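Long-range contacts in endoglucanase EG-II (Hypocrea jecorina, PDB 3QR3), which probably hydrolyses internal beta-1,4-glucosidic bonds in cellulose, as expected of a family 5 endoglucanase with a TIM-barrel catalytic domain: residues A[8-16]-A[27-35]; A[189-198]-A[240-248]. All coordinates share one frame; numbering follows the deposited sequence.

Interaction 1. Residues A[8-16]-A[27-35]; sequences VNIAGFDFG and KVYPPLKNF
Phe13 has its CG anti to its own carbonyl carbon (chi1 -86°), a setting that turns the ring back over Pro30. Pro30 CB lies 3.5 Å from the centroid of the Phe13 ring and 10° off its normal, over the middle of the face, which defines a CH-pi contact. Pro30 CG lies over one face of Phe35, offset toward the rim, so Pro30 is packed against two rings. At the edge of Phe13, Leu32 CD1 meets CZ at 3.8 Å. Tyr86 meets the Phe13 ring edge-to-face, and Leu89 of helix 80-95 touches Phe13, Pro31 and Leu32.

The backbone join is centred on Gly12 O, which is gripped twice: Phe15 N, at 3.1 Å, closes the type I turn from Gly12 to Phe15, and Tyr29 N of the other segment binds the same Gly12 O at 3.0 Å with an N-H...O angle of 161°. The two donors come from opposite faces of the carbonyl plane. Asp14 OD1, meanwhile, takes the Gly12 N-H at 2.7 Å and so braces the turn. Gly12 itself has backbone angles suited to glycine, and a CB there would run into Tyr29 O and Pro31 CD.

On the strand side, Pro31 CG rests against Ile10 CG2 at 3.7 Å and lies 3.3 Å from Ala11 O. Phe15 lays one ring face over Gly12 CA, while its CD2 reaches Tyr29 CB at 3.8 Å. Beyond the two segments, Tyr29 O is hydrogen-bonded by Ser297 OG.

One backbone hydrogen bond and apolar packing thus hold residues 27-35 against the C-terminal end of strand 5-11, an arrangement belonging to the long beta-alpha loop that follows the first strand of the TIM barrel.

Interaction 2. Residues A[189-198]-A[240-248]; sequences AGAFISDGSA and GAFSPLATW. With SO4 (sulfate ion), chain K.
Trp248, its CG anti to the backbone N (chi1 -177°), carries its indole out over Ile193 and Ala198. Ala198 CB lies 3.9 Å from the centroid of the Trp248 six-membered ring, 23° off its normal, in a CH-pi contact; Ile193 CG1 lies over the same face, also offset toward the rim. Ile193 CD1 touches Trp248 CB at 3.5 Å, the two side chains running past each other in opposite directions. Leu245 CD1 fills in between Ile193 and Phe192, 4.0 Å from Phe192 CD2, and about a turn earlier in helix 238-251 Ala189 CB meets Phe242 CE1 at 3.7 Å.

Behind Ala198, an Asx turn sets the start of helix 197-201: Asp195 OD1 accepts from Ser197 N and OG. Phe216 of strand 214-219 meets the rings of Phe192 and Trp248. Trp248 NE1 donates to sulfate O4 at 3.0 Å, nearly straight (163°). Replacing Trp248 by an alanine would probably open a gap between helix 238-251 and residues 193-198 and leave the sulfate without this donor.

No direct hydrogen bond crosses the contact. Water 1 donates to Ala189 O (2.9 Å) and Ala241 O (2.7 Å), water 2 to Gly190 O and Gly240 O. Cohesion therefore rests on apolar packing, with backbone carbonyls bridged through water.

In the fold
Both segments of interaction 1 precede those of interaction 2, and the two contacts flank the middle of the molecule, with centres 31 Å apart and nearest atoms about 13 Å apart. They do not touch, but both lie on the same TIM barrel, interaction 1 at a strand end and interaction 2 among the connections between strands. Interaction 1 involves strand 5-11, the first of the eight, and the loop leading to helix 44-55. Interaction 2 instead joins two successive crossovers: residues 189-198 lie between strands 179-182 and 214-219, while helix 238-251 connects strand 214-219 to strand 256-261. Interaction 1 thus holds a loop against the strand it follows, interaction 2 one connection against the next.

Interaction 1. Residues A[8-16]-A[27-35]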
loop_
_atom_site.group_PDB
_atom_site.type_symbol
_atom_site.label_atom_id
_atom_site.label_comp_id
_atom_site.label_asym_id
_atom_site.label_seq_id
_atom_site.Cartn_x
_atom_site.Cartn_y
_atom_site.Cartn_z
ATOM N N VAL A 8 -5.261 5.044 5.469
ATOM C CA VAL A 8 -4.790 3.908 6.242
ATOM C C VAL A 8 -4.934 2.614 5.450
ATOM O O VAL A 8 -5.729 2.519 4.510
ATOM C CB VAL A 8 -5.574 3.755 7.553
ATOM C CG1 VAL A 8 -5.586 5.070 8.336
ATOM C CG2 VAL A 8 -6.981 3.312 7.244
ATOM N N ASN A 9 -4.133 1.631 5.827
ATOM C CA ASN A 9 -4.253 0.282 5.298
ATOM C C ASN A 9 -5.390 -0.456 5.991
ATOM O O ASN A 9 -5.435 -0.494 7.217
ATOM C CB ASN A 9 -2.959 -0.467 5.565
ATOM C CG ASN A 9 -1.874 -0.119 4.567
ATOM O OD1 ASN A 9 -1.710 -0.815 3.578
ATOM N ND2 ASN A 9 -1.138 0.957 4.824
ATOM N N ILE A 10 -6.308 -1.012 5.199
ATOM C CA ILE A 10 -7.426 -1.815 5.700
ATOM C C ILE A 10 -7.077 -3.270 5.421
ATOM O O ILE A 10 -7.395 -3.798 4.361
ATOM C CB ILE A 10 -8.737 -1.449 4.969
ATOM C CG1 ILE A 10 -8.946 0.073 4.993
ATOM C CG2 ILE A 10 -9.935 -2.182 5.590
ATOM C CD1 ILE A 10 -9.219 0.633 6.394
ATOM N N ALA A 11 -6.389 -3.896 6.369
ATOM C CA ALA A 11 -5.765 -5.202 6.150
ATOM C C ALA A 11 -6.702 -6.384 6.430
ATOM O O ALA A 11 -7.754 -6.227 7.048
ATOM C CB ALA A 11 -4.482 -5.319 6.992
ATOM N N GLY A 12 -6.298 -7.573 5.986
ATOM C CA GLY A 12 -7.067 -8.782 6.232
ATOM C C GLY A 12 -7.076 -9.757 5.066
ATOM O O GLY A 12 -6.916 -10.977 5.260
ATOM N N PHE A 13 -7.258 -9.245 3.849
ATOM C CA PHE A 13 -7.172 -10.108 2.664
ATOM C C PHE A 13 -5.739 -10.636 2.511
ATOM O O PHE A 13 -5.466 -11.538 1.702
ATOM C CB PHE A 13 -7.617 -9.381 1.391
ATOM C CG PHE A 13 -9.117 -9.423 1.135
ATOM C CD1 PHE A 13 -9.717 -10.559 0.624
ATOM C CD2 PHE A 13 -9.903 -8.302 1.356
ATOM C CE1 PHE A 13 -11.085 -10.590 0.364
ATOM C CE2 PHE A 13 -11.271 -8.325 1.107
ATOM C CZ PHE A 13 -11.861 -9.481 0.612
ATOM N N ASP A 14 -4.828 -10.085 3.306
ATOM C CA ASP A 14 -3.429 -10.490 3.254
ATOM C C ASP A 14 -2.999 -11.322 4.459
ATOM O O ASP A 14 -1.838 -11.729 4.551
ATOM C CB ASP A 14 -2.543 -9.252 3.204
ATOM C CG ASP A 14 -2.750 -8.368 4.405
ATOM O OD1 ASP A 14 -3.924 -8.162 4.773
ATOM O OD2 ASP A 14 -1.755 -7.899 4.991
ATOM N N PHE A 15 -3.898 -11.554 5.409
ATOM C CA PHE A 15 -3.515 -12.381 6.545
ATOM C C PHE A 15 -3.176 -13.757 5.998
ATOM O O PHE A 15 -3.856 -14.262 5.110
ATOM C CB PHE A 15 -4.620 -12.444 7.590
ATOM C CG PHE A 15 -4.749 -11.184 8.399
ATOM C CD1 PHE A 15 -4.112 -10.023 7.986
ATOM C CD2 PHE A 15 -5.509 -11.153 9.561
ATOM C CE1 PHE A 15 -4.223 -8.859 8.716
ATOM C CE2 PHE A 15 -5.625 -9.984 10.300
ATOM C CZ PHE A 15 -4.989 -8.839 9.876
ATOM N N GLY A 16 -2.105 -14.346 6.513
ATOM C CA GLY A 16 -1.622 -15.605 5.984
ATOM C C GLY A 16 -0.476 -15.427 4.998
ATOM O O GLY A 16 0.081 -16.419 4.539
ATOM N N LYS A 27 -6.017 -18.907 5.368
ATOM C CA LYS A 27 -5.838 -18.053 6.544
ATOM C C LYS A 27 -6.222 -16.582 6.359
ATOM O O LYS A 27 -5.992 -15.768 7.263
ATOM C CB LYS A 27 -4.409 -18.165 7.080
ATOM C CG LYS A 27 -3.936 -19.604 7.204
ATOM C CD LYS A 27 -3.245 -19.885 8.524
ATOM C CE LYS A 27 -3.134 -21.387 8.760
ATOM N NZ LYS A 27 -2.906 -21.719 10.198
ATOM N N VAL A 28 -6.806 -16.220 5.218
ATOM C CA VAL A 28 -7.252 -14.826 5.058
ATOM C C VAL A 28 -8.333 -14.516 6.092
ATOM O O VAL A 28 -9.069 -15.405 6.506
ATOM C CB VAL A 28 -7.795 -14.524 3.645
ATOM C CG1 VAL A 28 -6.689 -14.697 2.597
ATOM C CG2 VAL A 28 -9.000 -15.414 3.338
ATOM N N TYR A 29 -8.408 -13.263 6.524
ATOM C CA TYR A 29 -9.450 -12.830 7.457
ATOM C C TYR A 29 -9.892 -11.458 6.962
ATOM O O TYR A 29 -9.536 -10.435 7.546
ATOM C CB TYR A 29 -8.907 -12.767 8.895
ATOM C CG TYR A 29 -9.960 -12.531 9.986
ATOM C CD1 TYR A 29 -11.198 -13.163 9.937
ATOM C CD2 TYR A 29 -9.693 -11.714 11.078
ATOM C CE1 TYR A 29 -12.155 -12.963 10.930
ATOM C CE2 TYR A 29 -10.643 -11.507 12.081
ATOM C CZ TYR A 29 -11.874 -12.131 11.995
ATOM O OH TYR A 29 -12.820 -11.952 12.988
ATOM N N PRO A 30 -10.645 -11.436 5.851
ATOM C CA PRO A 30 -10.938 -10.174 5.162
ATOM C C PRO A 30 -11.813 -9.252 5.997
ATOM O O PRO A 30 -12.686 -9.730 6.729
ATOM C CB PRO A 30 -11.665 -10.628 3.887
ATOM C CG PRO A 30 -11.250 -12.100 3.708
ATOM C CD PRO A 30 -11.185 -12.600 5.127
ATOM N N PRO A 31 -11.565 -7.933 5.908
ATOM C CA PRO A 31 -12.339 -6.923 6.638
ATOM C C PRO A 31 -13.651 -6.568 5.923
ATOM O O PRO A 31 -13.924 -5.396 5.662
ATOM C CB PRO A 31 -11.394 -5.709 6.652
ATOM C CG PRO A 31 -10.586 -5.849 5.389
ATOM C CD PRO A 31 -10.504 -7.335 5.071
ATOM N N LEU A 32 -14.433 -7.588 5.591
ATOM C CA LEU A 32 -15.790 -7.404 5.091
ATOM C C LEU A 32 -16.719 -8.060 6.105
ATOM O O LEU A 32 -16.632 -9.276 6.342
ATOM C CB LEU A 32 -15.975 -8.067 3.731
ATOM C CG LEU A 32 -15.335 -7.366 2.544
ATOM C CD1 LEU A 32 -15.374 -8.265 1.321
ATOM C CD2 LEU A 32 -16.042 -6.033 2.267
ATOM N N LYS A 33 -17.591 -7.260 6.702
ATOM C CA LYS A 33 -18.388 -7.716 7.837
ATOM C C LYS A 33 -19.110 -9.033 7.564
ATOM O O LYS A 33 -19.075 -9.944 8.392
ATOM C CB LYS A 33 -19.380 -6.640 8.275
ATOM C CG LYS A 33 -20.070 -6.959 9.597
ATOM C CD LYS A 33 -20.874 -5.776 10.105
ATOM C CE LYS A 33 -21.544 -6.090 11.443
ATOM N NZ LYS A 33 -22.324 -4.915 11.933
ATOM N N ASN A 34 -19.757 -9.137 6.405
ATOM C CA ASN A 34 -20.532 -10.335 6.090
ATOM C C ASN A 34 -19.835 -11.224 5.064
ATOM O O ASN A 34 -20.477 -11.768 4.169
ATOM C CB ASN A 34 -21.947 -9.976 5.616
ATOM C CG ASN A 34 -22.949 -11.113 5.841
ATOM O OD1 ASN A 34 -22.871 -11.834 6.832
ATOM N ND2 ASN A 34 -23.892 -11.274 4.913
ATOM N N PHE A 35 -18.524 -11.375 5.213
ATOM C CA PHE A 35 -17.712 -12.199 4.306
ATOM C C PHE A 35 -18.170 -13.664 4.214
ATOM O O PHE A 35 -18.037 -14.294 3.162
ATOM C CB PHE A 35 -16.243 -12.166 4.739
ATOM C CG PHE A 35 -15.319 -12.941 3.829
ATOM C CD1 PHE A 35 -14.915 -12.410 2.620
ATOM C CD2 PHE A 35 -14.852 -14.199 4.195
ATOM C CE1 PHE A 35 -14.063 -13.115 1.781
ATOM C CE2 PHE A 35 -14.001 -14.914 3.364
ATOM C CZ PHE A 35 -13.606 -14.367 2.156
#

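Interaction 2. Residues A[189-198]-A[240-248]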
loop_
_atom_site.group_PDB
_atom_site.type_symbol
_atom_site.label_atom_id
_atom_site.label_comp_id
_atom_site.label_asym_id
_atom_site.label_seq_id
_atom_site.Cartn_x
_atom_site.Cartn_y
_atom_site.Cartn_z
ATOM N N ALA A 189 12.156 3.912 2.449
ATOM C CA ALA A 189 12.427 5.257 1.972
ATOM C C ALA A 189 13.889 5.625 2.226
ATOM O O ALA A 189 14.470 6.427 1.503
ATOM C CB ALA A 189 11.476 6.270 2.655
ATOM N N GLY A 190 14.477 5.043 3.266
ATOM C CA GLY A 190 15.862 5.332 3.610
ATOM C C GLY A 190 16.883 4.770 2.632
ATOM O O GLY A 190 17.963 5.337 2.454
ATOM N N ALA A 191 16.548 3.658 1.987
ATOM C CA ALA A 191 17.484 2.979 1.090
ATOM C C ALA A 191 17.136 3.193 -0.381
ATOM O O ALA A 191 17.851 2.724 -1.265
ATOM C CB ALA A 191 17.515 1.484 1.393
ATOM N N PHE A 192 16.032 3.893 -0.629
ATOM C CA PHE A 192 15.452 3.970 -1.966
ATOM C C PHE A 192 16.436 4.497 -3.014
ATOM O O PHE A 192 16.507 3.976 -4.128
ATOM C CB PHE A 192 14.164 4.799 -1.943
ATOM C CG PHE A 192 13.434 4.825 -3.254
ATOM C CD1 PHE A 192 12.831 3.682 -3.750
ATOM C CD2 PHE A 192 13.344 5.996 -3.986
ATOM C CE1 PHE A 192 12.161 3.704 -4.958
ATOM C CE2 PHE A 192 12.672 6.027 -5.195
ATOM C CZ PHE A 192 12.080 4.880 -5.681
ATOM N N ILE A 193 17.209 5.515 -2.658
ATOM C CA ILE A 193 18.180 6.068 -3.604
ATOM C C ILE A 193 19.492 5.294 -3.547
ATOM O O ILE A 193 20.014 4.856 -4.574
ATOM C CB ILE A 193 18.442 7.567 -3.335
ATOM C CG1 ILE A 193 17.154 8.363 -3.544
ATOM C CG2 ILE A 193 19.560 8.097 -4.234
ATOM C CD1 ILE A 193 17.150 9.719 -2.847
ATOM N N SER A 194 20.016 5.112 -2.340
ATOM C CA SER A 194 21.333 4.500 -2.172
ATOM C C SER A 194 21.427 3.058 -2.694
ATOM O O SER A 194 22.494 2.640 -3.123
ATOM C CB SER A 194 21.783 4.564 -0.711
ATOM O OG SER A 194 20.928 3.791 0.118
ATOM N N ASP A 195 20.333 2.295 -2.655
ATOM C CA ASP A 195 20.379 0.909 -3.148
ATOM C C ASP A 195 20.105 0.796 -4.647
ATOM O O ASP A 195 20.016 -0.314 -5.185
ATOM C CB ASP A 195 19.468 -0.044 -2.340
ATOM C CG ASP A 195 17.979 0.096 -2.691
ATOM O OD1 ASP A 195 17.634 0.825 -3.653
ATOM O OD2 ASP A 195 17.149 -0.538 -1.986
ATOM N N GLY A 196 19.964 1.943 -5.313
ATOM C CA GLY A 196 19.836 1.969 -6.761
ATOM C C GLY A 196 18.424 1.812 -7.303
ATOM O O GLY A 196 18.223 1.806 -8.511
ATOM N N SER A 197 17.445 1.688 -6.413
ATOM C CA SER A 197 16.050 1.519 -6.824
ATOM C C SER A 197 15.516 2.763 -7.518
ATOM O O SER A 197 14.839 2.679 -8.537
ATOM C CB SER A 197 15.158 1.202 -5.606
ATOM O OG SER A 197 15.482 -0.058 -5.033
ATOM N N ALA A 198 15.799 3.927 -6.942
ATOM C CA ALA A 198 15.352 5.175 -7.540
ATOM C C ALA A 198 15.815 5.281 -8.998
ATOM O O ALA A 198 15.010 5.543 -9.900
ATOM C CB ALA A 198 15.843 6.377 -6.715
ATOM N N GLY A 240 17.307 11.064 7.918
ATOM C CA GLY A 240 17.764 9.812 7.349
ATOM C C GLY A 240 17.059 9.372 6.080
ATOM O O GLY A 240 17.617 8.602 5.303
ATOM N N ALA A 241 15.842 9.849 5.849
ATOM C CA ALA A 241 15.099 9.376 4.690
ATOM C C ALA A 241 14.386 10.466 3.898
ATOM O O ALA A 241 14.635 10.641 2.708
ATOM C CB ALA A 241 14.120 8.295 5.105
ATOM N N PHE A 242 13.489 11.197 4.548
ATOM C CA PHE A 242 12.560 12.016 3.782
ATOM C C PHE A 242 13.113 13.352 3.272
ATOM O O PHE A 242 12.622 13.874 2.282
ATOM C CB PHE A 242 11.248 12.192 4.541
ATOM C CG PHE A 242 10.481 10.901 4.711
ATOM C CD1 PHE A 242 9.981 10.231 3.600
ATOM C CD2 PHE A 242 10.275 10.353 5.973
ATOM C CE1 PHE A 242 9.282 9.035 3.737
ATOM C CE2 PHE A 242 9.571 9.155 6.127
ATOM C CZ PHE A 242 9.071 8.499 5.004
ATOM N N SER A 243 14.124 13.903 3.937
ATOM C CA SER A 243 14.772 15.114 3.423
ATOM C C SER A 243 15.574 14.813 2.144
ATOM O O SER A 243 15.328 15.427 1.101
ATOM C CB SER A 243 15.639 15.803 4.495
ATOM O OG SER A 243 16.271 16.970 3.960
ATOM N N PRO A 244 16.517 13.853 2.206
ATOM C CA PRO A 244 17.260 13.484 0.992
ATOM C C PRO A 244 16.326 13.037 -0.128
ATOM O O PRO A 244 16.587 13.313 -1.299
ATOM C CB PRO A 244 18.111 12.296 1.436
ATOM C CG PRO A 244 18.193 12.391 2.909
ATOM C CD PRO A 244 16.974 13.110 3.391
ATOM N N LEU A 245 15.248 12.336 0.213
ATOM C CA LEU A 245 14.326 11.878 -0.821
ATOM C C LEU A 245 13.588 13.058 -1.460
ATOM O O LEU A 245 13.450 13.124 -2.676
ATOM C CB LEU A 245 13.334 10.848 -0.264
ATOM C CG LEU A 245 12.332 10.259 -1.259
ATOM C CD1 LEU A 245 13.041 9.721 -2.514
ATOM C CD2 LEU A 245 11.519 9.159 -0.588
ATOM N N ALA A 246 13.109 13.988 -0.637
ATOM C CA ALA A 246 12.424 15.174 -1.156
ATOM C C ALA A 246 13.292 15.922 -2.173
ATOM O O ALA A 246 12.824 16.307 -3.251
ATOM C CB ALA A 246 12.017 16.114 -0.010
ATOM N N THR A 247 14.551 16.135 -1.811
ATOM C CA THR A 247 15.502 16.824 -2.676
ATOM C C THR A 247 15.631 16.109 -4.009
ATOM O O THR A 247 15.536 16.732 -5.071
ATOM C CB THR A 247 16.888 16.891 -2.017
ATOM O OG1 THR A 247 16.782 17.611 -0.781
ATOM C CG2 THR A 247 17.903 17.594 -2.942
ATOM N N TRP A 248 15.847 14.795 -3.941
ATOM C CA TRP A 248 15.973 13.972 -5.138
ATOM C C TRP A 248 14.710 14.039 -6.005
ATOM O O TRP A 248 14.778 14.261 -7.215
ATOM C CB TRP A 248 16.289 12.517 -4.769
ATOM C CG TRP A 248 16.506 11.669 -5.980
ATOM C CD1 TRP A 248 17.672 11.511 -6.669
ATOM C CD2 TRP A 248 15.522 10.889 -6.670
ATOM N NE1 TRP A 248 17.478 10.675 -7.740
ATOM C CE2 TRP A 248 16.166 10.280 -7.765
ATOM C CE3 TRP A 248 14.160 10.643 -6.466
ATOM C CZ2 TRP A 248 15.498 9.438 -8.654
ATOM C CZ3 TRP A 248 13.496 9.808 -7.352
ATOM C CH2 TRP A 248 14.168 9.213 -8.431
HETATM S S SO4 K . 18.630 9.092 -11.190
HETATM O O1 SO4 K . 18.064 7.851 -10.691
HETATM O O2 SO4 K . 19.733 8.785 -12.095
HETATM O O3 SO4 K . 17.587 9.827 -11.913
HETATM O O4 SO4 K . 19.130 9.866 -10.054
HETATM O O HOH W 1 16.021 8.871 1.212
HETATM O O HOH W 2 19.372 8.129 3.175
#